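Local coordinates for protein Pre-mRNA-splicing factor SAD1 (Saccharomyces cerevisiae, PDB 4MSX) that promotes assembly of newly made U4 snRNA into the U4/U6 snRNP and is required for pre-mRNA splicing, although its ubiquitin-protease fold is catalytically inactive, at residues A[181-186]-A[233-238]; A[375-380]-A[476-481]; A[414-419]-A[471-476]. All blocks are in the same frame, centred on the assembly; numbering follows the deposited sequence.

How the contacts relate
Following the chain from its N terminus, contact 1 comes first: residues 233-238, at the end of helix 222-234, return to residues 181-186 and close a mostly helical loop of 46 residues. Strand 374-379 then opens contact 2, whose loop is closed by strand 472-480 at the C terminus. Contact 3, between 414-419 and 471-476, is nested inside that loop. Contacts 2 and 3 lie in one sheet with strand 472-480 between its two neighbours; they share Gln476, and their centres are about 10 Å apart. Contact 1, in the helical part of the same ubiquitin-specific protease family region, touches neither; its nearest atoms are about 7 Å from contact 3.

Contact 1: residues A[181-186]-A[233-238]; sequences NGFIGF and KIWSPK
Ile234, in the last turn of helix 222-234, presents CG1 and CD1 to the CZ corner of the Phe186 ring, with CG1 4.0 Å from that CZ, while its CG2 branch lies near the Gly182 carbonyl oxygen. A branched aliphatic chain suits this place, since its two arms serve different neighbours; Leu244 and Leu199 complete the apolar surroundings. The Ile234 carbonyl oxygen is left without a following turn of helix. A bridging water donates to it at 2.7 Å, donates also to Ser236 O and accepts from Gly182 N, whose direct bond to Ile234 O is weak.

At Trp235 the chain leaves the helix. With CG beside its backbone N (chi1 -78°), the indole spreads under Gly182, whose CA sits over the face 3.5 Å from the six-membered ring centroid, a CH-pi contact. Any CB on Gly182 would collide with CZ3 of Trp235, and the positive phi of 88° is itself easiest for glycine. Next to it, Phe183 CE1 touches Trp235 CH2, and the indole NE1 bonds to Ser203 O. The Trp235 carbonyl oxygen receives Asn181 ND2 at 2.9 Å in a nearly straight bond (175°) lying in the amide plane, while Asn181 OD1 takes the backbone N of Arg169.

Ser236 OG accepts from Lys238 N, forming an ST turn, and Pro237 packs its CA against Asn181 CB. The CH-pi contact, the water bridge and the Asn181 bond join the C-terminal end of helix 222-234 to the glycine-containing loop that leads into strand 185-186, within the helix-rich part of the ubiquitin-specific protease fold.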
loop_
_atom_site.group_PDB
_atom_site.type_symbol
_atom_site.label_atom_id
_atom_site.label_comp_id
_atom_site.label_asym_id
_atom_site.label_seq_id
_atom_site.Cartn_x
_atom_site.Cartn_y
_atom_site.Cartn_z
ATOM N N ASN A 181 10.936 9.104 2.919
ATOM C CA ASN A 181 10.184 8.763 1.706
ATOM C C ASN A 181 9.888 7.248 1.713
ATOM O O ASN A 181 10.693 6.468 2.220
ATOM C CB ASN A 181 10.843 9.219 0.394
ATOM C CG ASN A 181 12.103 8.409 0.002
ATOM O OD1 ASN A 181 13.042 8.275 0.790
ATOM N ND2 ASN A 181 12.100 7.847 -1.193
ATOM N N GLY A 182 8.703 6.874 1.230
ATOM C CA GLY A 182 8.203 5.494 1.331
ATOM C C GLY A 182 7.449 5.250 2.628
ATOM O O GLY A 182 6.619 4.340 2.686
ATOM N N PHE A 183 7.724 6.029 3.661
ATOM C CA PHE A 183 7.125 5.783 4.987
ATOM C C PHE A 183 6.106 6.881 5.315
ATOM O O PHE A 183 6.265 7.627 6.290
ATOM C CB PHE A 183 8.232 5.714 6.069
ATOM C CG PHE A 183 9.102 4.512 5.925
ATOM C CD1 PHE A 183 10.070 4.450 4.903
ATOM C CD2 PHE A 183 8.952 3.433 6.778
ATOM C CE1 PHE A 183 10.874 3.347 4.731
ATOM C CE2 PHE A 183 9.729 2.329 6.650
ATOM C CZ PHE A 183 10.723 2.277 5.589
ATOM N N ILE A 184 5.091 7.025 4.469
ATOM C CA ILE A 184 4.144 8.119 4.606
ATOM C C ILE A 184 2.730 7.563 4.806
ATOM O O ILE A 184 2.474 6.397 4.515
ATOM C CB ILE A 184 4.142 9.035 3.368
ATOM C CG1 ILE A 184 3.775 8.241 2.117
ATOM C CG2 ILE A 184 5.511 9.705 3.173
ATOM C CD1 ILE A 184 3.664 9.094 0.893
ATOM N N GLY A 185 1.846 8.424 5.300
ATOM C CA GLY A 185 0.473 8.086 5.542
ATOM C C GLY A 185 -0.466 8.653 4.488
ATOM O O GLY A 185 -0.047 9.195 3.405
ATOM N N PHE A 186 -1.756 8.501 4.812
ATOM C CA PHE A 186 -2.809 8.634 3.835
ATOM C C PHE A 186 -3.996 9.302 4.528
ATOM O O PHE A 186 -4.271 9.032 5.720
ATOM C CB PHE A 186 -3.303 7.266 3.329
ATOM C CG PHE A 186 -2.261 6.450 2.574
ATOM C CD1 PHE A 186 -1.353 5.669 3.283
ATOM C CD2 PHE A 186 -2.235 6.454 1.184
ATOM C CE1 PHE A 186 -0.387 4.914 2.637
ATOM C CE2 PHE A 186 -1.255 5.682 0.493
ATOM C CZ PHE A 186 -0.353 4.900 1.242
ATOM N N LYS A 233 4.093 7.064 -6.207
ATOM C CA LYS A 233 3.916 8.191 -5.300
ATOM C C LYS A 233 4.291 7.853 -3.899
ATOM O O LYS A 233 4.783 8.728 -3.175
ATOM C CB LYS A 233 2.416 8.661 -5.312
ATOM C CG LYS A 233 2.085 9.355 -6.653
ATOM C CD LYS A 233 0.545 9.630 -6.787
ATOM C CE LYS A 233 0.300 10.498 -8.050
ATOM N NZ LYS A 233 -1.249 10.671 -8.200
ATOM N N ILE A 234 3.995 6.605 -3.456
ATOM C CA ILE A 234 4.332 6.245 -2.062
ATOM C C ILE A 234 5.830 6.486 -1.792
ATOM O O ILE A 234 6.235 6.869 -0.673
ATOM C CB ILE A 234 3.943 4.773 -1.814
ATOM C CG1 ILE A 234 2.398 4.718 -1.611
ATOM C CG2 ILE A 234 4.742 4.145 -0.621
ATOM C CD1 ILE A 234 1.865 3.261 -1.700
ATOM N N TRP A 235 6.642 6.276 -2.829
ATOM C CA TRP A 235 8.114 6.410 -2.662
ATOM C C TRP A 235 8.643 7.804 -3.056
ATOM O O TRP A 235 9.847 8.057 -2.994
ATOM C CB TRP A 235 8.855 5.293 -3.444
ATOM C CG TRP A 235 8.755 4.034 -2.610
ATOM C CD1 TRP A 235 7.837 3.012 -2.731
ATOM C CD2 TRP A 235 9.560 3.732 -1.486
ATOM N NE1 TRP A 235 8.069 2.048 -1.719
ATOM C CE2 TRP A 235 9.107 2.499 -0.941
ATOM C CE3 TRP A 235 10.648 4.384 -0.875
ATOM C CZ2 TRP A 235 9.731 1.899 0.205
ATOM C CZ3 TRP A 235 11.246 3.818 0.240
ATOM C CH2 TRP A 235 10.800 2.568 0.767
ATOM N N SER A 236 7.755 8.721 -3.470
ATOM C CA SER A 236 8.272 9.963 -4.015
ATOM C C SER A 236 9.058 10.752 -2.983
ATOM O O SER A 236 8.567 11.007 -1.874
ATOM C CB SER A 236 7.128 10.848 -4.561
ATOM O OG SER A 236 7.672 12.141 -4.769
ATOM N N PRO A 237 10.297 11.150 -3.325
ATOM C CA PRO A 237 11.076 12.003 -2.411
ATOM C C PRO A 237 10.798 13.518 -2.618
ATOM O O PRO A 237 11.480 14.335 -2.002
ATOM C CB PRO A 237 12.556 11.695 -2.805
ATOM C CG PRO A 237 12.491 11.455 -4.281
ATOM C CD PRO A 237 11.066 10.768 -4.521
ATOM N N LYS A 238 9.831 13.865 -3.462
ATOM C CA LYS A 238 9.511 15.284 -3.735
ATOM C C LYS A 238 8.003 15.623 -3.621
ATOM O O LYS A 238 7.476 16.468 -4.359
ATOM C CB LYS A 238 9.993 15.614 -5.161
ATOM C CG LYS A 238 11.522 15.613 -5.273
ATOM C CD LYS A 238 12.038 15.253 -6.697
ATOM C CE LYS A 238 11.417 16.022 -7.833
ATOM N NZ LYS A 238 12.211 15.883 -9.127
HETATM O O HOH W 1 7.354 9.267 0.002
#

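Contact 2: residues A[375-380]-A[476-481]; sequences LIFHFN and QVWEKQ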
loop_
_atom_site.group_PDB
_atom_site.type_symbol
_atom_site.label_atom_id
_atom_site.label_comp_id
_atom_site.label_asym_id
_atom_site.label_seq_id
_atom_site.Cartn_x
_atom_site.Cartn_y
_atom_site.Cartn_z
ATOM N N LEU A 375 7.608 -14.025 3.707
ATOM C CA LEU A 375 6.661 -14.952 4.347
ATOM C C LEU A 375 5.679 -14.084 5.108
ATOM O O LEU A 375 6.070 -13.304 5.993
ATOM C CB LEU A 375 7.465 -15.876 5.301
ATOM C CG LEU A 375 6.712 -16.977 6.060
ATOM C CD1 LEU A 375 5.906 -17.855 5.083
ATOM C CD2 LEU A 375 7.735 -17.826 6.871
ATOM N N ILE A 376 4.405 -14.180 4.719
ATOM C CA ILE A 376 3.361 -13.323 5.275
ATOM C C ILE A 376 2.456 -14.164 6.164
ATOM O O ILE A 376 1.865 -15.163 5.695
ATOM C CB ILE A 376 2.518 -12.718 4.121
ATOM C CG1 ILE A 376 3.436 -12.037 3.113
ATOM C CG2 ILE A 376 1.451 -11.722 4.719
ATOM C CD1 ILE A 376 2.681 -11.505 1.814
ATOM N N PHE A 377 2.353 -13.772 7.428
ATOM C CA PHE A 377 1.505 -14.502 8.371
ATOM C C PHE A 377 0.247 -13.704 8.613
ATOM O O PHE A 377 0.283 -12.477 8.667
ATOM C CB PHE A 377 2.163 -14.593 9.745
ATOM C CG PHE A 377 3.441 -15.416 9.762
ATOM C CD1 PHE A 377 3.534 -16.588 9.026
ATOM C CD2 PHE A 377 4.514 -15.012 10.537
ATOM C CE1 PHE A 377 4.702 -17.379 9.064
ATOM C CE2 PHE A 377 5.714 -15.789 10.570
ATOM C CZ PHE A 377 5.802 -16.943 9.826
ATOM N N HIS A 378 -0.819 -14.425 8.872
ATOM C CA HIS A 378 -2.078 -13.809 9.336
ATOM C C HIS A 378 -2.434 -14.486 10.676
ATOM O O HIS A 378 -2.431 -15.720 10.757
ATOM C CB HIS A 378 -3.162 -14.130 8.317
ATOM C CG HIS A 378 -4.572 -14.061 8.854
ATOM N ND1 HIS A 378 -5.459 -15.110 8.721
ATOM C CD2 HIS A 378 -5.256 -13.053 9.452
ATOM C CE1 HIS A 378 -6.630 -14.760 9.246
ATOM N NE2 HIS A 378 -6.548 -13.505 9.652
ATOM N N PHE A 379 -2.755 -13.697 11.691
ATOM C CA PHE A 379 -3.176 -14.268 13.007
ATOM C C PHE A 379 -4.674 -14.287 13.021
ATOM O O PHE A 379 -5.305 -13.251 12.835
ATOM C CB PHE A 379 -2.589 -13.448 14.133
ATOM C CG PHE A 379 -1.077 -13.464 14.086
ATOM C CD1 PHE A 379 -0.359 -14.534 14.640
ATOM C CD2 PHE A 379 -0.386 -12.493 13.386
ATOM C CE1 PHE A 379 1.055 -14.579 14.528
ATOM C CE2 PHE A 379 1.013 -12.533 13.251
ATOM C CZ PHE A 379 1.729 -13.570 13.829
ATOM N N ASN A 380 -5.260 -15.463 13.233
ATOM C CA ASN A 380 -6.694 -15.589 12.944
ATOM C C ASN A 380 -7.519 -15.017 14.097
ATOM O O ASN A 380 -8.002 -15.761 14.938
ATOM C CB ASN A 380 -7.045 -17.046 12.723
ATOM C CG ASN A 380 -8.464 -17.210 12.195
ATOM O OD1 ASN A 380 -9.092 -16.224 11.783
ATOM N ND2 ASN A 380 -8.973 -18.433 12.202
ATOM N N GLN A 476 1.744 -9.973 9.379
ATOM C CA GLN A 476 3.166 -9.610 9.431
ATOM C C GLN A 476 3.844 -10.034 8.176
ATOM O O GLN A 476 3.486 -11.050 7.592
ATOM C CB GLN A 476 3.934 -10.352 10.594
ATOM C CG GLN A 476 3.467 -9.830 11.953
ATOM C CD GLN A 476 4.145 -10.561 13.102
ATOM O OE1 GLN A 476 4.625 -11.711 12.939
ATOM N NE2 GLN A 476 4.233 -9.884 14.245
ATOM N N VAL A 477 4.904 -9.303 7.831
ATOM C CA VAL A 477 5.697 -9.693 6.662
ATOM C C VAL A 477 7.109 -9.931 7.202
ATOM O O VAL A 477 7.651 -9.058 7.859
ATOM C CB VAL A 477 5.785 -8.591 5.584
ATOM C CG1 VAL A 477 6.742 -9.010 4.437
ATOM C CG2 VAL A 477 4.368 -8.279 4.985
ATOM N N TRP A 478 7.623 -11.128 6.962
ATOM C CA TRP A 478 8.988 -11.523 7.403
ATOM C C TRP A 478 9.843 -11.718 6.170
ATOM O O TRP A 478 9.359 -12.261 5.153
ATOM C CB TRP A 478 8.918 -12.843 8.183
ATOM C CG TRP A 478 8.254 -12.693 9.513
ATOM C CD1 TRP A 478 6.896 -12.613 9.744
ATOM C CD2 TRP A 478 8.886 -12.556 10.799
ATOM N NE1 TRP A 478 6.665 -12.452 11.089
ATOM C CE2 TRP A 478 7.863 -12.450 11.758
ATOM C CE3 TRP A 478 10.235 -12.585 11.243
ATOM C CZ2 TRP A 478 8.126 -12.313 13.143
ATOM C CZ3 TRP A 478 10.490 -12.459 12.607
ATOM C CH2 TRP A 478 9.441 -12.319 13.534
ATOM N N GLU A 479 11.124 -11.313 6.242
ATOM C CA GLU A 479 11.974 -11.391 5.076
ATOM C C GLU A 479 13.160 -12.350 5.369
ATOM O O GLU A 479 13.784 -12.276 6.437
ATOM C CB GLU A 479 12.569 -10.019 4.720
ATOM C CG GLU A 479 13.475 -10.104 3.495
ATOM C CD GLU A 479 13.925 -8.730 2.950
ATOM O OE1 GLU A 479 13.923 -7.724 3.722
ATOM O OE2 GLU A 479 14.280 -8.676 1.742
ATOM N N LYS A 480 13.398 -13.242 4.435
ATOM C CA LYS A 480 14.362 -14.333 4.640
ATOM C C LYS A 480 15.769 -13.728 4.615
ATOM O O LYS A 480 16.045 -12.814 3.831
ATOM C CB LYS A 480 14.180 -15.411 3.559
ATOM C CG LYS A 480 15.255 -16.523 3.534
ATOM C CD LYS A 480 14.658 -17.837 3.033
ATOM C CE LYS A 480 14.502 -17.892 1.561
ATOM N NZ LYS A 480 13.822 -19.160 1.146
ATOM N N GLN A 481 16.606 -14.161 5.550
ATOM C CA GLN A 481 17.989 -13.674 5.627
ATOM C C GLN A 481 18.930 -14.681 4.993
ATOM O O GLN A 481 18.708 -15.899 5.109
ATOM C CB GLN A 481 18.412 -13.502 7.090
ATOM C CG GLN A 481 17.491 -12.620 7.869
ATOM C CD GLN A 481 17.393 -11.238 7.240
ATOM O OE1 GLN A 481 18.333 -10.442 7.353
ATOM N NE2 GLN A 481 16.257 -10.948 6.552
#
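Phe377 and Trp478 meet diagonally across the tightly packed face of this antiparallel pair: CD2 of Phe377 comes within 3.4 Å of Trp478 NE1, and its CE2 lies over one face of the indole. The two ring planes are inclined at 53°, so the meeting is oblique. Register puts both side chains on one face of the sheet, and a chi1 of -65° for Phe377, with CG beside the backbone N, turns the CD2-CE2 side of its ring toward the indole.

Gln476 occupies that face too. Its extended chain carries OE1 to the Trp478 indole N-H at 2.9 Å; the oxygen lies in the indole plane, although NE1 stands well above the amide's carbonyl plane. The same OE1 approaches the rim of the Phe379 ring, 3.6 Å from CZ, with amide and ring nearly perpendicular. Glutamine is apt here because it is long enough to give the buried indole an acceptor and still offers NE2 to Asn416. Ile347 of helix 347-350 packs on Phe377, Phe379 and Gln476.

Beneath the side chains, Leu375 with Trp478 and Phe377 with Gln476 are hydrogen-bonded pairs, each closed by two backbone bonds; Leu375 O accepts Trp478 N at 2.8 Å. Between them Ile376 and Val477 form a non-hydrogen-bonded pair on the other face, where packing is lighter: Ile376 CG1 comes no nearer than 4.3 Å to Val477 CG2, and Met205 also touches Ile376.

Toward the C terminus the contact gives way to partly exposed residues, with Glu479 salt-bridged to Lys414 and Gln481 NE2 bonded to Glu479 O. Charged groups prevail there, whereas Phe377 and Phe379 flank the indole-to-amide bond, implying that Gln476 satisfies the buried indole N-H on a largely aromatic part of the face and passes its own N-H on to Asn416.

Contact 3: residues A[414-419]-A[471-476]; sequences KANVVH and KETFIQ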
loop_
_atom_site.group_PDB
_atom_site.type_symbol
_atom_site.label_atom_id
_atom_site.label_comp_id
_atom_site.label_asym_id
_atom_site.label_seq_id
_atom_site.Cartn_x
_atom_site.Cartn_y
_atom_site.Cartn_z
ATOM N N LYS A 414 9.667 -7.319 9.003
ATOM C CA LYS A 414 9.789 -6.099 8.202
ATOM C C LYS A 414 8.521 -5.237 8.252
ATOM O O LYS A 414 8.585 -4.032 8.060
ATOM C CB LYS A 414 10.061 -6.457 6.729
ATOM C CG LYS A 414 11.455 -7.119 6.463
ATOM C CD LYS A 414 12.624 -6.107 6.572
ATOM C CE LYS A 414 12.489 -4.950 5.549
ATOM N NZ LYS A 414 12.486 -5.383 4.114
ATOM N N ALA A 415 7.363 -5.861 8.504
ATOM C CA ALA A 415 6.111 -5.095 8.548
ATOM C C ALA A 415 5.152 -5.787 9.505
ATOM O O ALA A 415 5.130 -7.037 9.584
ATOM C CB ALA A 415 5.483 -5.044 7.134
ATOM N N ASN A 416 4.363 -4.974 10.202
ATOM C CA ASN A 416 3.421 -5.466 11.215
ATOM C C ASN A 416 2.115 -4.653 11.081
ATOM O O ASN A 416 2.134 -3.443 11.269
ATOM C CB ASN A 416 4.061 -5.268 12.599
ATOM C CG ASN A 416 3.261 -5.941 13.731
ATOM O OD1 ASN A 416 2.827 -7.068 13.595
ATOM N ND2 ASN A 416 3.027 -5.219 14.815
ATOM N N VAL A 417 1.014 -5.298 10.684
ATOM C CA VAL A 417 -0.273 -4.577 10.597
ATOM C C VAL A 417 -1.013 -4.886 11.887
ATOM O O VAL A 417 -1.224 -6.055 12.217
ATOM C CB VAL A 417 -1.067 -5.058 9.407
ATOM C CG1 VAL A 417 -2.466 -4.311 9.295
ATOM C CG2 VAL A 417 -0.247 -4.754 8.098
ATOM N N VAL A 418 -1.463 -3.842 12.552
ATOM C CA VAL A 418 -2.029 -3.943 13.882
ATOM C C VAL A 418 -3.496 -3.568 13.859
ATOM O O VAL A 418 -3.926 -2.654 13.116
ATOM C CB VAL A 418 -1.263 -2.970 14.796
ATOM C CG1 VAL A 418 -2.061 -2.639 16.023
ATOM C CG2 VAL A 418 0.123 -3.614 15.139
ATOM N N HIS A 419 -4.270 -4.260 14.692
ATOM C CA HIS A 419 -5.701 -4.036 14.757
ATOM C C HIS A 419 -6.000 -3.169 15.995
ATOM O O HIS A 419 -5.516 -3.446 17.070
ATOM C CB HIS A 419 -6.433 -5.381 14.867
ATOM C CG HIS A 419 -7.917 -5.241 15.003
ATOM N ND1 HIS A 419 -8.607 -5.691 16.108
ATOM C CD2 HIS A 419 -8.841 -4.683 14.181
ATOM C CE1 HIS A 419 -9.894 -5.424 15.956
ATOM N NE2 HIS A 419 -10.065 -4.820 14.793
ATOM N N LYS A 471 0.837 -4.464 20.824
ATOM C CA LYS A 471 -0.436 -4.182 20.118
ATOM C C LYS A 471 -0.917 -5.436 19.417
ATOM O O LYS A 471 -0.125 -6.399 19.207
ATOM C CB LYS A 471 -0.194 -3.061 19.075
ATOM C CG LYS A 471 0.167 -1.742 19.748
ATOM C CD LYS A 471 -0.049 -0.537 18.829
ATOM C CE LYS A 471 0.206 0.786 19.568
ATOM N NZ LYS A 471 0.262 1.998 18.652
ATOM N N GLU A 472 -2.178 -5.429 19.002
ATOM C CA GLU A 472 -2.751 -6.650 18.454
ATOM C C GLU A 472 -2.333 -6.891 16.983
ATOM O O GLU A 472 -2.987 -6.354 16.063
ATOM C CB GLU A 472 -4.248 -6.545 18.537
ATOM C CG GLU A 472 -4.970 -7.854 18.266
ATOM C CD GLU A 472 -6.496 -7.710 18.275
ATOM O OE1 GLU A 472 -7.062 -7.398 19.345
ATOM O OE2 GLU A 472 -7.146 -7.916 17.212
ATOM N N THR A 473 -1.321 -7.732 16.784
ATOM C CA THR A 473 -0.817 -8.041 15.448
ATOM C C THR A 473 -1.859 -8.855 14.660
ATOM O O THR A 473 -2.535 -9.775 15.190
ATOM C CB THR A 473 0.559 -8.779 15.485
ATOM O OG1 THR A 473 1.001 -8.958 14.145
ATOM C CG2 THR A 473 0.440 -10.186 16.176
ATOM N N PHE A 474 -2.047 -8.483 13.395
ATOM C CA PHE A 474 -3.005 -9.180 12.529
ATOM C C PHE A 474 -2.284 -9.806 11.322
ATOM O O PHE A 474 -2.543 -10.953 10.969
ATOM C CB PHE A 474 -4.057 -8.166 12.023
ATOM C CG PHE A 474 -5.119 -8.770 11.137
ATOM C CD1 PHE A 474 -6.034 -9.690 11.646
ATOM C CD2 PHE A 474 -5.240 -8.363 9.803
ATOM C CE1 PHE A 474 -7.021 -10.239 10.836
ATOM C CE2 PHE A 474 -6.239 -8.913 8.985
ATOM C CZ PHE A 474 -7.132 -9.829 9.485
ATOM N N ILE A 475 -1.432 -9.019 10.640
ATOM C CA ILE A 475 -0.631 -9.519 9.542
ATOM C C ILE A 475 0.822 -9.095 9.721
ATOM O O ILE A 475 1.094 -7.972 10.134
ATOM C CB ILE A 475 -1.113 -8.885 8.168
ATOM C CG1 ILE A 475 -2.290 -9.669 7.616
ATOM C CG2 ILE A 475 0.036 -8.866 7.139
ATOM C CD1 ILE A 475 -2.994 -8.879 6.505
ATOM N N GLN A 476 1.744 -9.973 9.379
ATOM C CA GLN A 476 3.166 -9.610 9.431
ATOM C C GLN A 476 3.844 -10.034 8.176
ATOM O O GLN A 476 3.486 -11.050 7.592
ATOM C CB GLN A 476 3.934 -10.352 10.594
ATOM C CG GLN A 476 3.467 -9.830 11.953
ATOM C CD GLN A 476 4.145 -10.561 13.102
ATOM O OE1 GLN A 476 4.625 -11.711 12.939
ATOM N NE2 GLN A 476 4.233 -9.884 14.245
HETATM O O HOH W 2 1.953 -6.153 17.277
HETATM O O HOH W 3 -3.849 -3.110 19.251
HETATM O O HOH W 4 -7.142 -4.434 19.362
#
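Asn416 OD1 takes two donors from the opposite strand. Thr473 OG1 reaches it at 2.7 Å in the carbonyl plane, and Gln476 NE2 at 3.2 Å from above that plane. A chi1 of -171° swings the Asn416 amide away from its own backbone N and toward these donors, while ND2 bonds Gln443 OE1 and a water that donates to Lys471 O. A leucine at Asn416 would probably leave the Thr473 hydroxyl and the Gln476 amide without their shared acceptor.

At the far end His419 ND1 donates to Glu472 OE2 at 2.9 Å. The bond is bent (135°), and OE2 is met from above the carboxylate plane. Histidine suits the place because its two ring nitrogens serve two partners, ND1 the glutamate and NE2 Ser438 OG. Glu472 is held in turn by Arg393, salt-bridged to its OE1. Val418 lays CG1 against Lys471 CB, leaving the lysine amine to pair with Glu454.

The backbone sets these positions. Val417 N donates to Ile475 O at 2.7 Å, and Val417 O receives Phe474 N at 2.8 Å, with a weaker bond from Ile475 N. Outside, Leu201 of helix 189-203 packs on Val417 and Ile475. Phe474 and Ile475 both face Val417, a classic beta bulge in the antiparallel pairing of strands 409-421 and 472-480, within the mixed sheet of the ubiquitin-specific protease fold.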